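PDB 1VIM: uncharacterized protein AF_1796 from Archaeoglobus fulgidus, which probably binds a phosphorylated sugar and isomerises it, as a sugar isomerase (SIS) protein of the PHI subfamily. Local coordinates for the interface of chains A and B. Residues are numbered along the deposited sequence; one frame, centred on the assembly and turned at random. Chains: chain A/B, Hypothetical protein AF1796.

The interface of chains A and B. Residues chain A 63, 66-67, 70, 78; chain B 82-83.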
loop_
_atom_site.group_PDB
_atom_site.type_symbol
_atom_site.label_atom_id
_atom_site.label_comp_id
_atom_site.label_asym_id
_atom_site.label_seq_id
_atom_site.Cartn_x
_atom_site.Cartn_y
_atom_site.Cartn_z
ATOM N N LYS A 63 4.103 9.523 -3.867
ATOM C CA LYS A 63 3.049 9.562 -2.852
ATOM C C LYS A 63 3.187 10.769 -1.934
ATOM O O LYS A 63 2.209 11.459 -1.641
ATOM C CB LYS A 63 2.969 8.267 -2.052
ATOM C CG LYS A 63 2.350 7.113 -2.805
ATOM C CD LYS A 63 2.325 5.848 -1.946
ATOM C CE LYS A 63 1.302 4.903 -2.582
ATOM N NZ LYS A 63 0.991 3.752 -1.677
ATOM N N ALA A 66 2.010 13.689 -3.966
ATOM C CA ALA A 66 0.545 13.666 -4.176
ATOM C C ALA A 66 -0.197 14.101 -2.896
ATOM O O ALA A 66 -1.183 14.848 -2.936
ATOM C CB ALA A 66 0.077 12.285 -4.619
ATOM N N MET A 67 0.284 13.649 -1.739
ATOM C CA MET A 67 -0.363 14.001 -0.497
ATOM C C MET A 67 -0.329 15.532 -0.315
ATOM O O MET A 67 -1.321 16.149 0.039
ATOM C CB MET A 67 0.323 13.302 0.672
ATOM C CG MET A 67 -0.354 13.619 2.012
ATOM S SD MET A 67 0.459 12.973 3.443
ATOM C CE MET A 67 0.039 11.210 3.353
ATOM N N MET A 70 -2.760 17.259 -2.521
ATOM C CA MET A 70 -4.084 17.160 -1.921
ATOM C C MET A 70 -4.242 18.248 -0.847
ATOM O O MET A 70 -5.264 18.945 -0.789
ATOM C CB MET A 70 -4.335 15.736 -1.403
ATOM C CG MET A 70 -5.712 15.566 -0.716
ATOM S SD MET A 70 -5.777 16.057 1.002
ATOM C CE MET A 70 -4.719 14.748 1.777
ATOM N N VAL A 78 -2.911 8.677 -6.975
ATOM C CA VAL A 78 -1.716 7.864 -7.225
ATOM C C VAL A 78 -2.107 6.697 -8.131
ATOM O O VAL A 78 -3.045 5.934 -7.824
ATOM C CB VAL A 78 -1.192 7.292 -5.905
ATOM C CG1 VAL A 78 0.067 6.432 -6.143
ATOM C CG2 VAL A 78 -0.882 8.402 -4.937
ATOM N N THR B 82 -2.841 7.689 0.634
ATOM C CA THR B 82 -2.164 8.913 0.275
ATOM C C THR B 82 -3.049 10.138 0.153
ATOM O O THR B 82 -2.762 11.188 0.747
ATOM C CB THR B 82 -1.416 8.703 -1.053
ATOM O OG1 THR B 82 -0.502 7.610 -0.887
ATOM C CG2 THR B 82 -0.571 9.941 -1.397
ATOM N N VAL B 83 -4.111 10.035 -0.646
ATOM C CA VAL B 83 -4.904 11.225 -0.985
ATOM C C VAL B 83 -6.103 11.404 -0.061
ATOM O O VAL B 83 -6.928 12.283 -0.284
ATOM C CB VAL B 83 -5.309 11.272 -2.483
ATOM C CG1 VAL B 83 -4.088 11.083 -3.376
ATOM C CG2 VAL B 83 -6.352 10.239 -2.849
#
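The methyl CG2 of B:Thr82 is the apolar centre, set against one face of an A-chain helix; its residue hides 70 Å² of the 157 Å² buried in the patch. It lies 3.9 Å from CG2 of A:Val78 and 4.0 Å from CB of A:Ala66, while CB of A:Met67 adds a further apolar neighbour. A chi1 of -58° puts OG1 beside the backbone N of B:Thr82 and leaves CG2 anti to that N, pointing at the helix backbone. The same rotation turns the hydroxyl OG1 toward the aliphatic stem of A:Lys63, whose CG and CD pass it at 3.5 Å; the two side chains cross at about a right angle, and the lysine, extended beyond CG, carries its amine NZ past the threonine. Toward the other end of the patch, backbone carbonyls face the methionines. CG of A:Met67 sits 3.6 Å from the O of B:Thr82, and CG of A:Met70 lies 3.5 Å from the O of B:Val83. A:Met70 bends at chi2 (-83°) and again at chi3, which brings its CE back to 3.9 Å from the O of B:Val83. Cutting A:Met70 back to alanine removes CG and CE, and would probably leave a gap beside the B:Val83 carbonyl. This is one patch of a two-fold symmetric interface, repeated with the chains exchanged, within a deposited tetramer that may be the biological assembly. In the alpha/beta fold of the SIS domain, helix 56-71 and the end of strand 76-78 together receive the partner's loop at B:Thr82 and B:Val83.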